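Local coordinates for kinesin-like protein (PDB 5X3E) that probably acts as a kinesin-6 motor, using ATP binding and hydrolysis in a P-loop motor domain to work on microtubules, at residues Y209-V217 and P307-P317; I246-V256 and K390-Y398. One frame throughout, in Å; residues are numbered along the deposited sequence.

Interaction 1: residues Y209-V217 and P307-P317; sequences YNDDMVCSV and PRAYETKSVYP. With SO4 (sulfate ion), chain D; SO4 (sulfate ion), chain J.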
loop_
_atom_site.group_PDB
_atom_site.type_symbol
_atom_site.label_atom_id
_atom_site.label_comp_id
_atom_site.label_asym_id
_atom_site.label_seq_id
_atom_site.Cartn_x
_atom_site.Cartn_y
_atom_site.Cartn_z
ATOM N N TYR A 209 15.317 6.344 12.188
ATOM C CA TYR A 209 16.204 6.059 11.073
ATOM C C TYR A 209 17.610 5.760 11.575
ATOM O O TYR A 209 18.104 6.390 12.509
ATOM C CB TYR A 209 16.239 7.221 10.084
ATOM C CG TYR A 209 17.146 6.927 8.910
ATOM C CD1 TYR A 209 18.463 7.373 8.889
ATOM C CD2 TYR A 209 16.690 6.179 7.832
ATOM C CE1 TYR A 209 19.294 7.088 7.822
ATOM C CE2 TYR A 209 17.512 5.888 6.764
ATOM C CZ TYR A 209 18.812 6.341 6.762
ATOM O OH TYR A 209 19.628 6.051 5.693
ATOM N N ASN A 210 18.262 4.799 10.925
ATOM C CA ASN A 210 19.583 4.323 11.322
ATOM C C ASN A 210 20.628 5.188 10.626
ATOM O O ASN A 210 20.940 4.979 9.453
ATOM C CB ASN A 210 19.726 2.850 10.955
ATOM C CG ASN A 210 21.043 2.260 11.393
ATOM O OD1 ASN A 210 21.889 2.939 11.978
ATOM N ND2 ASN A 210 21.222 0.972 11.119
ATOM N N ASP A 211 21.201 6.144 11.365
ATOM C CA ASP A 211 22.147 7.083 10.766
ATOM C C ASP A 211 23.435 6.425 10.289
ATOM O O ASP A 211 24.194 7.060 9.549
ATOM C CB ASP A 211 22.496 8.194 11.763
ATOM C CG ASP A 211 21.370 9.192 11.955
ATOM O OD1 ASP A 211 20.484 9.269 11.085
ATOM O OD2 ASP A 211 21.364 9.899 12.985
ATOM N N ASP A 212 23.683 5.167 10.651
ATOM C CA ASP A 212 24.800 4.427 10.072
ATOM C C ASP A 212 24.478 3.888 8.690
ATOM O O ASP A 212 25.335 3.258 8.066
ATOM C CB ASP A 212 25.224 3.285 11.001
ATOM C CG ASP A 212 26.073 3.769 12.160
ATOM O OD1 ASP A 212 26.938 4.644 11.935
ATOM O OD2 ASP A 212 25.871 3.290 13.292
ATOM N N MET A 213 23.269 4.132 8.204
ATOM C CA MET A 213 22.846 3.712 6.885
ATOM C C MET A 213 22.657 4.910 5.971
ATOM O O MET A 213 22.255 5.999 6.391
ATOM C CB MET A 213 21.546 2.905 6.955
ATOM C CG MET A 213 21.685 1.610 7.734
ATOM S SD MET A 213 22.608 0.358 6.821
ATOM C CE MET A 213 21.287 -0.695 6.254
ATOM N N VAL A 214 22.973 4.686 4.740
ATOM C CA VAL A 214 22.669 5.582 3.642
ATOM C C VAL A 214 21.454 5.023 2.915
ATOM O O VAL A 214 21.227 3.809 2.913
ATOM C CB VAL A 214 23.899 5.707 2.730
ATOM C CG1 VAL A 214 23.542 6.415 1.516
ATOM C CG2 VAL A 214 24.946 6.522 3.439
ATOM N N CYS A 215 20.652 5.891 2.299
ATOM C CA CYS A 215 19.400 5.403 1.741
ATOM C C CYS A 215 19.013 6.140 0.465
ATOM O O CYS A 215 19.532 7.212 0.140
ATOM C CB CYS A 215 18.263 5.525 2.756
ATOM S SG CYS A 215 17.727 7.236 3.019
ATOM N N SER A 216 18.051 5.541 -0.235
ATOM C CA SER A 216 17.384 6.119 -1.392
ATOM C C SER A 216 15.990 5.513 -1.467
ATOM O O SER A 216 15.763 4.390 -1.005
ATOM C CB SER A 216 18.152 5.856 -2.695
ATOM O OG SER A 216 17.490 6.465 -3.789
ATOM N N VAL A 217 15.053 6.253 -2.051
ATOM C CA VAL A 217 13.660 5.828 -2.108
ATOM C C VAL A 217 13.316 5.458 -3.547
ATOM O O VAL A 217 13.565 6.231 -4.482
ATOM C CB VAL A 217 12.710 6.914 -1.571
ATOM C CG1 VAL A 217 11.262 6.442 -1.660
ATOM C CG2 VAL A 217 13.060 7.253 -0.130
ATOM N N PRO A 307 25.125 0.368 4.308
ATOM C CA PRO A 307 25.996 0.966 5.327
ATOM C C PRO A 307 26.746 2.180 4.796
ATOM O O PRO A 307 27.324 2.147 3.707
ATOM C CB PRO A 307 26.958 -0.175 5.678
ATOM C CG PRO A 307 26.201 -1.411 5.361
ATOM C CD PRO A 307 25.327 -1.084 4.186
ATOM N N ARG A 308 26.735 3.254 5.583
ATOM C CA ARG A 308 27.426 4.470 5.187
ATOM C C ARG A 308 28.932 4.256 5.186
ATOM O O ARG A 308 29.487 3.614 6.080
ATOM C CB ARG A 308 27.075 5.630 6.117
ATOM C CG ARG A 308 27.724 6.917 5.661
ATOM C CD ARG A 308 27.360 8.123 6.492
ATOM N NE ARG A 308 28.051 9.305 5.984
ATOM C CZ ARG A 308 28.040 10.492 6.576
ATOM N NH1 ARG A 308 27.368 10.663 7.707
ATOM N NH2 ARG A 308 28.702 11.506 6.035
ATOM N N ALA A 309 29.594 4.799 4.168
ATOM C CA ALA A 309 31.036 4.660 4.044
ATOM C C ALA A 309 31.754 5.681 4.919
ATOM O O ALA A 309 31.362 6.849 4.990
ATOM C CB ALA A 309 31.464 4.825 2.587
ATOM N N TYR A 310 32.794 5.227 5.602
ATOM C CA TYR A 310 33.637 6.118 6.379
ATOM C C TYR A 310 34.710 6.738 5.480
ATOM O O TYR A 310 34.846 6.397 4.303
ATOM C CB TYR A 310 34.272 5.363 7.547
ATOM C CG TYR A 310 33.274 4.919 8.599
ATOM C CD1 TYR A 310 32.845 5.791 9.592
ATOM C CD2 TYR A 310 32.759 3.624 8.596
ATOM C CE1 TYR A 310 31.936 5.391 10.557
ATOM C CE2 TYR A 310 31.846 3.214 9.556
ATOM C CZ TYR A 310 31.436 4.104 10.535
ATOM O OH TYR A 310 30.526 3.709 11.495
ATOM N N GLU A 311 35.447 7.694 6.044
ATOM C CA GLU A 311 36.641 8.269 5.420
ATOM C C GLU A 311 36.334 8.990 4.108
ATOM O O GLU A 311 37.174 9.035 3.203
ATOM C CB GLU A 311 37.713 7.198 5.213
ATOM C CG GLU A 311 38.003 6.431 6.487
ATOM C CD GLU A 311 39.052 5.374 6.304
ATOM O OE1 GLU A 311 39.605 5.280 5.189
ATOM O OE2 GLU A 311 39.324 4.640 7.274
ATOM N N THR A 312 35.140 9.570 4.000
ATOM C CA THR A 312 34.773 10.422 2.874
ATOM C C THR A 312 33.942 11.597 3.374
ATOM O O THR A 312 33.081 11.433 4.244
ATOM C CB THR A 312 33.990 9.651 1.799
ATOM O OG1 THR A 312 33.429 10.579 0.862
ATOM C CG2 THR A 312 32.865 8.822 2.416
ATOM N N LYS A 313 34.218 12.791 2.839
ATOM C CA LYS A 313 33.436 13.968 3.202
ATOM C C LYS A 313 32.018 13.926 2.652
ATOM O O LYS A 313 31.209 14.795 2.994
ATOM C CB LYS A 313 34.118 15.243 2.702
ATOM C CG LYS A 313 35.219 15.764 3.605
ATOM C CD LYS A 313 34.644 16.463 4.827
ATOM C CE LYS A 313 35.682 16.598 5.930
ATOM N NZ LYS A 313 37.049 16.785 5.385
ATOM N N SER A 314 31.691 12.948 1.824
ATOM C CA SER A 314 30.372 12.882 1.225
ATOM C C SER A 314 29.510 11.862 1.960
ATOM O O SER A 314 29.955 11.170 2.877
ATOM C CB SER A 314 30.476 12.539 -0.264
ATOM O OG SER A 314 31.075 11.270 -0.456
ATOM N N VAL A 315 28.248 11.803 1.558
ATOM C CA VAL A 315 27.306 10.811 2.049
ATOM C C VAL A 315 27.202 9.742 0.974
ATOM O O VAL A 315 26.618 9.973 -0.088
ATOM C CB VAL A 315 25.941 11.434 2.356
ATOM C CG1 VAL A 315 24.993 10.382 2.911
ATOM C CG2 VAL A 315 26.105 12.590 3.316
ATOM N N TYR A 316 27.800 8.583 1.222
ATOM C CA TYR A 316 27.909 7.559 0.197
ATOM C C TYR A 316 27.876 6.190 0.851
ATOM O O TYR A 316 28.373 6.030 1.973
ATOM C CB TYR A 316 29.194 7.733 -0.623
ATOM C CG TYR A 316 29.029 7.339 -2.065
ATOM C CD1 TYR A 316 28.462 8.217 -2.979
ATOM C CD2 TYR A 316 29.442 6.091 -2.517
ATOM C CE1 TYR A 316 28.301 7.862 -4.299
ATOM C CE2 TYR A 316 29.285 5.728 -3.842
ATOM C CZ TYR A 316 28.713 6.621 -4.726
ATOM O OH TYR A 316 28.542 6.281 -6.040
ATOM N N PRO A 317 27.305 5.190 0.187
ATOM C CA PRO A 317 27.323 3.832 0.734
ATOM C C PRO A 317 28.663 3.152 0.503
ATOM O O PRO A 317 29.452 3.539 -0.361
ATOM C CB PRO A 317 26.217 3.126 -0.060
ATOM C CG PRO A 317 26.240 3.820 -1.384
ATOM C CD PRO A 317 26.513 5.270 -1.055
HETATM S S SO4 D . 37.552 12.435 4.825
HETATM O O1 SO4 D . 37.072 13.803 4.730
HETATM O O2 SO4 D . 38.682 12.454 5.740
HETATM O O3 SO4 D . 37.988 11.904 3.543
HETATM O O4 SO4 D . 36.489 11.599 5.355
HETATM S S SO4 J . 18.471 -1.336 9.624
HETATM O O1 SO4 J . 17.397 -0.347 9.615
HETATM O O2 SO4 J . 18.687 -1.803 10.989
HETATM O O3 SO4 J . 18.121 -2.471 8.771
HETATM O O4 SO4 J . 19.698 -0.725 9.128
HETATM O O HOH W 1 25.716 9.443 9.210
#
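The outer end of an antiparallel strand pair, where strand 213-225 begins and strand 296-307 runs out into a long loop, sets Met213 across from Pro307. They form a non-hydrogen-bonded pair with CA atoms 4.5 Å apart and side chains that diverge. Beside this pair Arg308 N donates to Asp212 O, 2.9 Å away and nearly straight at 177°; on the other side of the pair, the backbone of Val214 bonds with that of Ala306. Met213 is bent at its second and third torsions, which brings SD back to 3.6 Å from Pro307 N.

Val214 carries the apolar part. With CG1 anti to the backbone N (chi1 171°), CG2 is turned to the start of 307-317, 3.5 Å from CB of Arg308, and CG1 to CD of Pro317. The same CG2 lies 3.9 Å from CG1 of Val315. The Arg308 chain crosses Val214 at about a right angle and stays extended, carrying its guanidinium past the valine. There NH1 donates in plane to a water that in turn donates to Asp211 O, and NH2 reaches Ser314 O in a weak bond.

Segment 209-217 enters the strand through a type I beta turn from Asn210 to Met213, in which Asn210 OD1 accepts Asp212 N at 3.2 Å, an Asx turn. Tyr209 OH donates to Met213 O at 2.7 Å from above the carbonyl plane, and Asn155 bonds to the same oxygen. Farther out, Tyr316 OH is held by Arg173 O.

Across the contact, then, polar cohesion comes from one backbone bond and one water bridge rather than from an ion pair. Shape matters mainly at Val214, whose methyls touch Arg308 as the chain leaves the strand and Val315 and Pro317 where it comes back.

Interaction 2: residues I246-V256 and K390-Y398; sequences IRHDRQQQMYV and KLTHLFKNY. With SO4 (sulfate ion), chain M; SO4 (sulfate ion), chain C.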
loop_
_atom_site.group_PDB
_atom_site.type_symbol
_atom_site.label_atom_id
_atom_site.label_comp_id
_atom_site.label_asym_id
_atom_site.label_seq_id
_atom_site.Cartn_x
_atom_site.Cartn_y
_atom_site.Cartn_z
ATOM N N ILE A 246 3.913 -12.290 -11.556
ATOM C CA ILE A 246 4.166 -12.201 -10.123
ATOM C C ILE A 246 4.987 -13.419 -9.715
ATOM O O ILE A 246 4.534 -14.559 -9.866
ATOM C CB ILE A 246 2.846 -12.122 -9.340
ATOM C CG1 ILE A 246 2.202 -10.750 -9.556
ATOM C CG2 ILE A 246 3.074 -12.392 -7.861
ATOM C CD1 ILE A 246 0.746 -10.668 -9.152
ATOM N N ARG A 247 6.197 -13.180 -9.203
ATOM C CA ARG A 247 7.130 -14.255 -8.889
ATOM C C ARG A 247 7.961 -13.871 -7.672
ATOM O O ARG A 247 7.885 -12.744 -7.174
ATOM C CB ARG A 247 8.026 -14.559 -10.088
ATOM C CG ARG A 247 8.870 -13.383 -10.542
ATOM C CD ARG A 247 9.557 -13.708 -11.853
ATOM N NE ARG A 247 10.350 -14.932 -11.785
ATOM C CZ ARG A 247 10.901 -15.512 -12.845
ATOM N NH1 ARG A 247 10.734 -14.974 -14.043
ATOM N NH2 ARG A 247 11.611 -16.622 -12.714
ATOM N N HIS A 248 8.756 -14.823 -7.182
ATOM C CA HIS A 248 9.634 -14.584 -6.043
ATOM C C HIS A 248 11.083 -14.444 -6.485
ATOM O O HIS A 248 11.457 -14.848 -7.589
ATOM C CB HIS A 248 9.540 -15.705 -5.002
ATOM C CG HIS A 248 10.043 -17.027 -5.488
ATOM N ND1 HIS A 248 9.242 -17.927 -6.153
ATOM C CD2 HIS A 248 11.263 -17.608 -5.390
ATOM C CE1 HIS A 248 9.947 -19.003 -6.453
ATOM N NE2 HIS A 248 11.176 -18.835 -6.002
ATOM N N ASP A 249 11.903 -13.870 -5.596
ATOM C CA ASP A 249 13.340 -13.767 -5.797
ATOM C C ASP A 249 14.058 -14.817 -4.951
ATOM O O ASP A 249 13.433 -15.694 -4.346
ATOM C CB ASP A 249 13.839 -12.346 -5.492
ATOM C CG ASP A 249 13.533 -11.886 -4.066
ATOM O OD1 ASP A 249 13.367 -12.729 -3.157
ATOM O OD2 ASP A 249 13.480 -10.653 -3.853
ATOM N N ARG A 250 15.392 -14.742 -4.910
ATOM C CA ARG A 250 16.162 -15.728 -4.162
ATOM C C ARG A 250 15.918 -15.647 -2.665
ATOM O O ARG A 250 16.095 -16.656 -1.969
ATOM C CB ARG A 250 17.652 -15.590 -4.472
ATOM C CG ARG A 250 17.953 -16.004 -5.891
ATOM C CD ARG A 250 19.397 -16.407 -6.126
ATOM N NE ARG A 250 19.514 -17.115 -7.401
ATOM C CZ ARG A 250 19.579 -16.522 -8.588
ATOM N NH1 ARG A 250 19.547 -15.201 -8.679
ATOM N NH2 ARG A 250 19.675 -17.248 -9.690
ATOM N N GLN A 251 15.498 -14.489 -2.163
ATOM C CA GLN A 251 15.113 -14.316 -0.768
ATOM C C GLN A 251 13.690 -14.793 -0.498
ATOM O O GLN A 251 13.197 -14.627 0.619
ATOM C CB GLN A 251 15.240 -12.839 -0.375
ATOM C CG GLN A 251 16.579 -12.169 -0.697
ATOM C CD GLN A 251 17.666 -12.471 0.324
ATOM O OE1 GLN A 251 18.131 -13.605 0.436
ATOM N NE2 GLN A 251 18.069 -11.450 1.084
ATOM N N GLN A 252 13.049 -15.404 -1.497
ATOM C CA GLN A 252 11.662 -15.859 -1.455
ATOM C C GLN A 252 10.666 -14.707 -1.349
ATOM O O GLN A 252 9.495 -14.928 -1.025
ATOM C CB GLN A 252 11.434 -16.867 -0.322
ATOM C CG GLN A 252 12.209 -18.154 -0.520
ATOM C CD GLN A 252 11.857 -18.851 -1.821
ATOM O OE1 GLN A 252 10.696 -18.876 -2.232
ATOM N NE2 GLN A 252 12.863 -19.415 -2.481
ATOM N N GLN A 253 11.102 -13.484 -1.639
ATOM C CA GLN A 253 10.236 -12.312 -1.587
ATOM C C GLN A 253 9.485 -12.128 -2.899
ATOM O O GLN A 253 10.061 -12.261 -3.982
ATOM C CB GLN A 253 11.052 -11.055 -1.287
ATOM C CG GLN A 253 11.677 -11.035 0.092
ATOM C CD GLN A 253 10.641 -10.837 1.184
ATOM O OE1 GLN A 253 9.803 -9.933 1.105
ATOM N NE2 GLN A 253 10.696 -11.674 2.214
ATOM N N MET A 254 8.197 -11.809 -2.796
ATOM C CA MET A 254 7.382 -11.607 -3.985
ATOM C C MET A 254 7.732 -10.284 -4.662
ATOM O O MET A 254 8.108 -9.307 -4.011
ATOM C CB MET A 254 5.901 -11.627 -3.616
ATOM C CG MET A 254 5.427 -12.970 -3.091
ATOM S SD MET A 254 5.700 -14.299 -4.271
ATOM C CE MET A 254 6.621 -15.416 -3.232
ATOM N N TYR A 255 7.624 -10.267 -5.988
ATOM C CA TYR A 255 7.805 -9.038 -6.751
ATOM C C TYR A 255 7.176 -9.209 -8.128
ATOM O O TYR A 255 6.802 -10.311 -8.538
ATOM C CB TYR A 255 9.288 -8.647 -6.871
ATOM C CG TYR A 255 10.116 -9.485 -7.830
ATOM C CD1 TYR A 255 10.497 -8.983 -9.074
ATOM C CD2 TYR A 255 10.523 -10.774 -7.494
ATOM C CE1 TYR A 255 11.259 -9.743 -9.959
ATOM C CE2 TYR A 255 11.289 -11.545 -8.372
ATOM C CZ TYR A 255 11.652 -11.022 -9.602
ATOM O OH TYR A 255 12.409 -11.774 -10.472
ATOM N N VAL A 256 7.072 -8.095 -8.843
ATOM C CA VAL A 256 6.544 -8.067 -10.201
ATOM C C VAL A 256 7.742 -8.024 -11.145
ATOM O O VAL A 256 8.526 -7.068 -11.118
ATOM C CB VAL A 256 5.598 -6.871 -10.412
ATOM C CG1 VAL A 256 5.100 -6.829 -11.839
ATOM C CG2 VAL A 256 4.415 -6.929 -9.440
ATOM N N LYS A 390 -4.194 -13.803 -8.030
ATOM C CA LYS A 390 -2.965 -13.059 -8.289
ATOM C C LYS A 390 -2.670 -12.077 -7.162
ATOM O O LYS A 390 -1.522 -11.951 -6.723
ATOM C CB LYS A 390 -3.062 -12.314 -9.623
ATOM C CG LYS A 390 -2.190 -12.879 -10.744
ATOM C CD LYS A 390 -2.760 -14.175 -11.303
ATOM C CE LYS A 390 -2.077 -14.565 -12.608
ATOM N NZ LYS A 390 -2.756 -15.712 -13.273
ATOM N N LEU A 391 -3.704 -11.385 -6.679
ATOM C CA LEU A 391 -3.520 -10.366 -5.652
ATOM C C LEU A 391 -2.950 -10.975 -4.381
ATOM O O LEU A 391 -1.989 -10.461 -3.799
ATOM C CB LEU A 391 -4.851 -9.671 -5.367
ATOM C CG LEU A 391 -4.867 -8.637 -4.236
ATOM C CD1 LEU A 391 -3.989 -7.430 -4.552
ATOM C CD2 LEU A 391 -6.288 -8.202 -3.928
ATOM N N THR A 392 -3.533 -12.087 -3.940
ATOM C CA THR A 392 -3.085 -12.726 -2.710
ATOM C C THR A 392 -1.703 -13.359 -2.864
ATOM O O THR A 392 -0.930 -13.409 -1.899
ATOM C CB THR A 392 -4.115 -13.778 -2.305
ATOM O OG1 THR A 392 -5.406 -13.166 -2.202
ATOM C CG2 THR A 392 -3.769 -14.367 -0.993
ATOM N N HIS A 393 -1.362 -13.813 -4.070
ATOM C CA HIS A 393 -0.030 -14.357 -4.315
ATOM C C HIS A 393 1.038 -13.287 -4.134
ATOM O O HIS A 393 2.107 -13.548 -3.567
ATOM C CB HIS A 393 0.014 -14.954 -5.722
ATOM C CG HIS A 393 1.248 -15.746 -6.023
ATOM N ND1 HIS A 393 1.708 -15.932 -7.308
ATOM C CD2 HIS A 393 2.105 -16.414 -5.215
ATOM C CE1 HIS A 393 2.803 -16.670 -7.279
ATOM N NE2 HIS A 393 3.065 -16.976 -6.021
ATOM N N LEU A 394 0.756 -12.067 -4.597
ATOM C CA LEU A 394 1.720 -10.975 -4.499
ATOM C C LEU A 394 2.056 -10.621 -3.052
ATOM O O LEU A 394 3.158 -10.134 -2.776
ATOM C CB LEU A 394 1.174 -9.753 -5.232
ATOM C CG LEU A 394 2.023 -8.487 -5.271
ATOM C CD1 LEU A 394 3.373 -8.763 -5.910
ATOM C CD2 LEU A 394 1.280 -7.394 -6.019
ATOM N N PHE A 395 1.146 -10.884 -2.114
ATOM C CA PHE A 395 1.386 -10.596 -0.704
ATOM C C PHE A 395 1.542 -11.874 0.117
ATOM O O PHE A 395 1.160 -11.925 1.289
ATOM C CB PHE A 395 0.270 -9.712 -0.151
ATOM C CG PHE A 395 0.074 -8.449 -0.935
ATOM C CD1 PHE A 395 1.098 -7.513 -1.025
ATOM C CD2 PHE A 395 -1.113 -8.206 -1.604
ATOM C CE1 PHE A 395 0.939 -6.353 -1.766
ATOM C CE2 PHE A 395 -1.282 -7.047 -2.344
ATOM C CZ PHE A 395 -0.253 -6.122 -2.428
ATOM N N LYS A 396 2.119 -12.910 -0.501
ATOM C CA LYS A 396 2.344 -14.175 0.190
ATOM C C LYS A 396 3.150 -13.979 1.470
ATOM O O LYS A 396 2.795 -14.523 2.522
ATOM C CB LYS A 396 3.040 -15.158 -0.753
ATOM C CG LYS A 396 3.733 -16.311 -0.051
ATOM C CD LYS A 396 4.606 -17.097 -1.013
ATOM C CE LYS A 396 5.898 -17.552 -0.353
ATOM N NZ LYS A 396 6.875 -18.093 -1.338
ATOM N N ASN A 397 4.235 -13.204 1.400
ATOM C CA ASN A 397 5.100 -13.022 2.561
ATOM C C ASN A 397 4.327 -12.453 3.744
ATOM O O ASN A 397 4.423 -12.964 4.866
ATOM C CB ASN A 397 6.278 -12.117 2.194
ATOM C CG ASN A 397 7.077 -12.655 1.022
ATOM O OD1 ASN A 397 7.224 -11.990 -0.003
ATOM N ND2 ASN A 397 7.592 -13.868 1.167
ATOM N N TYR A 398 3.552 -11.389 3.509
ATOM C CA TYR A 398 2.749 -10.793 4.571
ATOM C C TYR A 398 1.727 -11.784 5.120
ATOM O O TYR A 398 1.568 -11.925 6.338
ATOM C CB TYR A 398 2.045 -9.535 4.051
ATOM C CG TYR A 398 2.961 -8.404 3.644
ATOM C CD1 TYR A 398 3.299 -8.206 2.310
ATOM C CD2 TYR A 398 3.486 -7.527 4.588
ATOM C CE1 TYR A 398 4.135 -7.170 1.927
ATOM C CE2 TYR A 398 4.321 -6.482 4.214
ATOM C CZ TYR A 398 4.640 -6.308 2.883
ATOM O OH TYR A 398 5.469 -5.276 2.505
HETATM S S SO4 M . 5.930 -18.909 -5.932
HETATM O O1 SO4 M . 6.427 -17.821 -6.771
HETATM O O2 SO4 M . 5.635 -18.426 -4.584
HETATM O O3 SO4 M . 4.726 -19.463 -6.543
HETATM O O4 SO4 M . 6.939 -19.960 -5.839
HETATM S S SO4 C . 7.609 -4.824 -7.254
HETATM O O1 SO4 C . 8.820 -5.037 -6.459
HETATM O O2 SO4 C . 6.604 -4.133 -6.451
HETATM O O3 SO4 C . 7.069 -6.110 -7.673
HETATM O O4 SO4 C . 7.924 -4.036 -8.437
#
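Asn397 OD1 takes the backbone N-H of Met254 at 3.0 Å, in the plane of the asparagine's carbonyl group. From the same amide, ND2 donates to Gln252 O, 3.1 Å away and nearly straight at 171°, approaching from above the Gln252 carbonyl plane. The side chain thus clasps the backbone before and after Gln253, whose own amide stacks almost parallel on that of Asn397. With CG anti to the carbonyl carbon (chi1 -57°), the amide of Asn397 leaves its helix toward this turn. Replacing Asn397 by alanine removes the amide, and Met254 N and Gln252 O would probably lose these mates and the Gln253 amide its stacking partner.

Met254 packs beside the Asn397 amide. Its SD sits 4.6 Å from the centroid of the His393 ring, obliquely, and its CE lies by CD and NZ at the end of the Lys396 chain, which crosses it at about a right angle. A sulfate, probably from the crystallisation liquor, bridges the two sides: His248 ND1 donates to its O1 at 2.9 Å, while His393 NE2 and Lys396 NZ hold it weakly.

On strands 246-248 and 254-256, Ile246 CD1 meets Leu394 CB at 4.0 Å and Val256 CG2 faces Leu394 CD1 at 4.1 Å. As in other kinesins, this hairpin and helix probably belong to the microtubule-binding face. Helix 390-394 runs 25° from the direction of strand 246-248; on its other sides Thr392 meets helix 350-375, Leu391 touches strand 213-225 and Phe395, just beyond it, packs on strand 325-333.

The two contacts are threaded alternately along the chain: 209-217, then 246-256, then 307-317, then 390-398. Their centres lie 29 Å apart and their nearest atoms about 12 Å, so they do not touch, yet both reach the mixed central sheet of the motor domain. Strand 213-225 links them. Interaction 1 lies at its start, whereas interaction 2 meets its later part through Val222 and Ile224. Interaction 1 ties the loop after strand 296-307 to that start, far from the chain's centre; interaction 2, nearer the centre, joins a hairpin extending the sheet to the helices of 390-398, two elements that, as in other kinesins, probably lie at the microtubule-binding face.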